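Local coordinates for glucose-6-phosphate isomerase (Plasmodium falciparum, PDB 3QKI), which probably interconverts alpha-D-glucose 6-phosphate and beta-D-fructose 6-phosphate, the second step of glycolysis, at residues Tyr84-Val94 with Val538-Ile546. Sequence-based numbering, arbitrary orientation.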
loop_
_atom_site.group_PDB
_atom_site.type_symbol
_atom_site.label_atom_id
_atom_site.label_comp_id
_atom_site.label_asym_id
_atom_site.label_seq_id
_atom_site.Cartn_x
_atom_site.Cartn_y
_atom_site.Cartn_z
ATOM N N TYR A 84 -21.879 -17.081 19.621
ATOM C CA TYR A 84 -21.142 -15.948 20.187
ATOM C C TYR A 84 -21.771 -14.602 19.732
ATOM O O TYR A 84 -21.989 -13.734 20.565
ATOM C CB TYR A 84 -19.641 -16.024 19.851
ATOM C CG TYR A 84 -18.905 -14.811 20.362
ATOM C CD1 TYR A 84 -18.675 -13.712 19.535
ATOM C CD2 TYR A 84 -18.513 -14.719 21.695
ATOM C CE1 TYR A 84 -18.041 -12.570 20.014
ATOM C CE2 TYR A 84 -17.902 -13.570 22.189
ATOM C CZ TYR A 84 -17.660 -12.502 21.343
ATOM O OH TYR A 84 -17.007 -11.395 21.796
ATOM N N ALA A 85 -22.089 -14.446 18.432
ATOM C CA ALA A 85 -22.757 -13.242 17.906
ATOM C C ALA A 85 -24.097 -13.008 18.645
ATOM O O ALA A 85 -24.405 -11.868 19.015
ATOM C CB ALA A 85 -23.010 -13.388 16.417
ATOM N N GLU A 86 -24.846 -14.083 18.920
ATOM C CA GLU A 86 -26.121 -14.014 19.680
ATOM C C GLU A 86 -25.867 -13.587 21.149
ATOM O O GLU A 86 -26.560 -12.718 21.673
ATOM C CB GLU A 86 -26.820 -15.383 19.655
ATOM C CG GLU A 86 -27.487 -15.674 18.329
ATOM C CD GLU A 86 -27.904 -17.108 18.057
ATOM O OE1 GLU A 86 -27.630 -17.996 18.897
ATOM O OE2 GLU A 86 -28.488 -17.344 16.975
ATOM N N GLU A 87 -24.843 -14.173 21.787
ATOM C CA GLU A 87 -24.477 -13.855 23.161
ATOM C C GLU A 87 -24.036 -12.388 23.368
ATOM O O GLU A 87 -24.312 -11.821 24.425
ATOM C CB GLU A 87 -23.450 -14.846 23.691
ATOM C CG GLU A 87 -23.541 -14.993 25.197
ATOM C CD GLU A 87 -22.631 -16.000 25.866
ATOM O OE1 GLU A 87 -22.211 -16.979 25.210
ATOM O OE2 GLU A 87 -22.395 -15.841 27.084
ATOM N N VAL A 88 -23.376 -11.772 22.372
ATOM C CA VAL A 88 -22.999 -10.347 22.454
ATOM C C VAL A 88 -24.131 -9.425 21.956
ATOM O O VAL A 88 -23.957 -8.201 21.930
ATOM C CB VAL A 88 -21.658 -9.979 21.763
ATOM C CG1 VAL A 88 -20.487 -10.640 22.435
ATOM C CG2 VAL A 88 -21.681 -10.275 20.269
ATOM N N GLU A 89 -25.271 -10.007 21.547
ATOM C CA GLU A 89 -26.460 -9.290 21.064
ATOM C C GLU A 89 -26.141 -8.442 19.839
ATOM O O GLU A 89 -26.541 -7.283 19.751
ATOM C CB GLU A 89 -27.110 -8.448 22.192
ATOM C CG GLU A 89 -27.527 -9.270 23.392
ATOM C CD GLU A 89 -28.204 -8.465 24.479
ATOM O OE1 GLU A 89 -27.504 -7.698 25.181
ATOM O OE2 GLU A 89 -29.437 -8.614 24.636
ATOM N N LEU A 90 -25.406 -9.042 18.894
ATOM C CA LEU A 90 -24.979 -8.386 17.678
ATOM C C LEU A 90 -26.159 -7.822 16.893
ATOM O O LEU A 90 -26.087 -6.671 16.484
ATOM C CB LEU A 90 -24.139 -9.339 16.805
ATOM C CG LEU A 90 -23.639 -8.803 15.462
ATOM C CD1 LEU A 90 -22.734 -7.618 15.657
ATOM C CD2 LEU A 90 -22.900 -9.872 14.704
ATOM N N LYS A 91 -27.227 -8.617 16.680
ATOM C CA LYS A 91 -28.401 -8.160 15.923
ATOM C C LYS A 91 -29.093 -6.961 16.578
ATOM O O LYS A 91 -29.502 -6.038 15.878
ATOM C CB LYS A 91 -29.384 -9.296 15.644
ATOM C CG LYS A 91 -28.998 -10.082 14.400
ATOM C CD LYS A 91 -30.196 -10.731 13.717
ATOM C CE LYS A 91 -30.848 -9.877 12.646
ATOM N NZ LYS A 91 -30.100 -9.914 11.355
ATOM N N LYS A 92 -29.193 -6.959 17.906
ATOM C CA LYS A 92 -29.812 -5.861 18.655
ATOM C C LYS A 92 -29.000 -4.581 18.431
ATOM O O LYS A 92 -29.578 -3.524 18.162
ATOM C CB LYS A 92 -29.883 -6.259 20.136
ATOM C CG LYS A 92 -30.462 -5.232 21.111
ATOM C CD LYS A 92 -30.251 -5.722 22.553
ATOM C CE LYS A 92 -30.312 -4.627 23.587
ATOM N NZ LYS A 92 -29.177 -4.720 24.541
ATOM N N LYS A 93 -27.656 -4.694 18.513
ATOM C CA LYS A 93 -26.728 -3.586 18.351
ATOM C C LYS A 93 -26.721 -3.024 16.937
ATOM O O LYS A 93 -26.701 -1.813 16.760
ATOM C CB LYS A 93 -25.325 -4.003 18.827
ATOM C CG LYS A 93 -25.286 -4.141 20.343
ATOM C CD LYS A 93 -24.096 -4.912 20.840
ATOM C CE LYS A 93 -24.103 -4.913 22.343
ATOM N NZ LYS A 93 -23.102 -5.844 22.889
ATOM N N VAL A 94 -26.753 -3.896 15.922
ATOM C CA VAL A 94 -26.796 -3.478 14.514
ATOM C C VAL A 94 -28.112 -2.729 14.258
ATOM O O VAL A 94 -28.099 -1.661 13.630
ATOM C CB VAL A 94 -26.567 -4.672 13.554
ATOM C CG1 VAL A 94 -26.934 -4.324 12.116
ATOM C CG2 VAL A 94 -25.114 -5.137 13.634
ATOM N N VAL A 538 -18.505 -2.712 11.196
ATOM C CA VAL A 538 -19.505 -2.392 12.206
ATOM C C VAL A 538 -19.815 -3.670 13.046
ATOM O O VAL A 538 -19.796 -3.601 14.271
ATOM C CB VAL A 538 -20.775 -1.759 11.575
ATOM C CG1 VAL A 538 -21.959 -1.793 12.536
ATOM C CG2 VAL A 538 -20.495 -0.339 11.096
ATOM N N ALA A 539 -20.020 -4.824 12.386
ATOM C CA ALA A 539 -20.301 -6.094 13.066
ATOM C C ALA A 539 -19.117 -6.493 13.930
ATOM O O ALA A 539 -19.311 -6.903 15.072
ATOM C CB ALA A 539 -20.601 -7.196 12.055
ATOM N N GLU A 540 -17.890 -6.328 13.409
ATOM C CA GLU A 540 -16.696 -6.708 14.119
ATOM C C GLU A 540 -16.427 -5.879 15.385
ATOM O O GLU A 540 -15.959 -6.434 16.385
ATOM C CB GLU A 540 -15.484 -6.787 13.179
ATOM C CG GLU A 540 -14.419 -7.723 13.707
ATOM C CD GLU A 540 -13.322 -8.091 12.735
ATOM O OE1 GLU A 540 -13.396 -7.693 11.548
ATOM O OE2 GLU A 540 -12.388 -8.806 13.164
ATOM N N GLY A 541 -16.740 -4.578 15.348
ATOM C CA GLY A 541 -16.570 -3.699 16.508
ATOM C C GLY A 541 -17.451 -4.156 17.657
ATOM O O GLY A 541 -16.997 -4.195 18.801
ATOM N N PHE A 542 -18.683 -4.597 17.343
ATOM C CA PHE A 542 -19.621 -5.136 18.334
ATOM C C PHE A 542 -19.172 -6.488 18.878
ATOM O O PHE A 542 -19.271 -6.712 20.085
ATOM C CB PHE A 542 -21.068 -5.181 17.819
ATOM C CG PHE A 542 -21.691 -3.802 17.619
ATOM C CD1 PHE A 542 -21.605 -2.828 18.609
ATOM C CD2 PHE A 542 -22.398 -3.500 16.452
ATOM C CE1 PHE A 542 -22.208 -1.575 18.438
ATOM C CE2 PHE A 542 -22.966 -2.232 16.265
ATOM C CZ PHE A 542 -22.861 -1.276 17.257
ATOM N N LEU A 543 -18.595 -7.346 18.015
ATOM C CA LEU A 543 -18.018 -8.631 18.450
ATOM C C LEU A 543 -16.845 -8.358 19.410
ATOM O O LEU A 543 -16.704 -9.052 20.418
ATOM C CB LEU A 543 -17.512 -9.469 17.254
ATOM C CG LEU A 543 -18.541 -9.961 16.231
ATOM C CD1 LEU A 543 -17.837 -10.718 15.110
ATOM C CD2 LEU A 543 -19.622 -10.821 16.878
ATOM N N LEU A 544 -16.017 -7.336 19.095
ATOM C CA LEU A 544 -14.856 -6.952 19.920
ATOM C C LEU A 544 -15.250 -6.167 21.152
ATOM O O LEU A 544 -14.404 -5.921 22.017
ATOM C CB LEU A 544 -13.875 -6.118 19.091
ATOM C CG LEU A 544 -13.110 -6.884 18.007
ATOM C CD1 LEU A 544 -12.399 -5.928 17.091
ATOM C CD2 LEU A 544 -12.137 -7.899 18.614
ATOM N N ASN A 545 -16.524 -5.719 21.193
ATOM C CA ASN A 545 -17.107 -4.864 22.225
ATOM C C ASN A 545 -16.321 -3.549 22.361
ATOM O O ASN A 545 -16.015 -3.113 23.463
ATOM C CB ASN A 545 -17.240 -5.595 23.576
ATOM C CG ASN A 545 -18.167 -4.911 24.528
ATOM O OD1 ASN A 545 -19.177 -4.329 24.134
ATOM N ND2 ASN A 545 -17.809 -4.912 25.800
ATOM N N ILE A 546 -15.986 -2.932 21.234
ATOM C CA ILE A 546 -15.279 -1.640 21.233
ATOM C C ILE A 546 -16.143 -0.611 20.493
ATOM O O ILE A 546 -17.147 -0.972 19.865
ATOM C CB ILE A 546 -13.852 -1.740 20.643
ATOM C CG1 ILE A 546 -13.885 -2.233 19.170
ATOM C CG2 ILE A 546 -12.878 -2.525 21.582
ATOM C CD1 ILE A 546 -12.537 -2.340 18.519
HETATM O O HOH W 1 -20.621 -5.075 21.882
HETATM O O HOH W 2 -21.629 -3.448 24.660
#
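L90 and F542, whose CA atoms lie 6.3 Å apart, sit where the start of helix 90-94 meets the last turns of helix 538-543; the two axes pass 10.0 Å from each other, with their N-to-C directions 126° apart. Helix 84-87 ends in a Schellman motif at E89, which is also the N-cap of the next helix, so the chain turns sharply between the two. A second Schellman motif, at N545, follows helix 538-543. The F542 ring lies flat under K93: CB stands 3.6 Å from the ring centroid, a CH-pi contact only 4° off the normal, and CD passes over the CD1 side. Beyond CG the K93 chain is extended, which carries NZ past the ring, where it donates a hydrogen bond to V88 O (2.7 Å), in the turn between the helices. A water accepts from K93 NZ and donates to F542 O and N545 OD1, tying the ammonium to the C-terminal end of helix 538-543. L90 CD1 meets the ring's edge and reaches F542 CB (3.7 Å) and A539. L543 CD2 is wedged among Y84 CE1, A85, V88 CG2 and L90 CD2. Y84 swings its ring out opposite the backbone N; the ring crosses L543 CD2 at a slant, with L543 O at its edge, and its OH donates to L543 O (2.7 Å) in the carbonyl plane, at a C=O...O angle of 152°. The bond thus satisfies a carbonyl of the last helical turn. This is buried helix packing away from the sugar-phosphate site, joining helices 75-87 and 90-99 to the end of helix 523-543. Helix 356-371 packs on L90, A539 and L543, with F365 stacking on Y84; helix 330-349 touches V94 and A539, and helix 27-39 covers Y84.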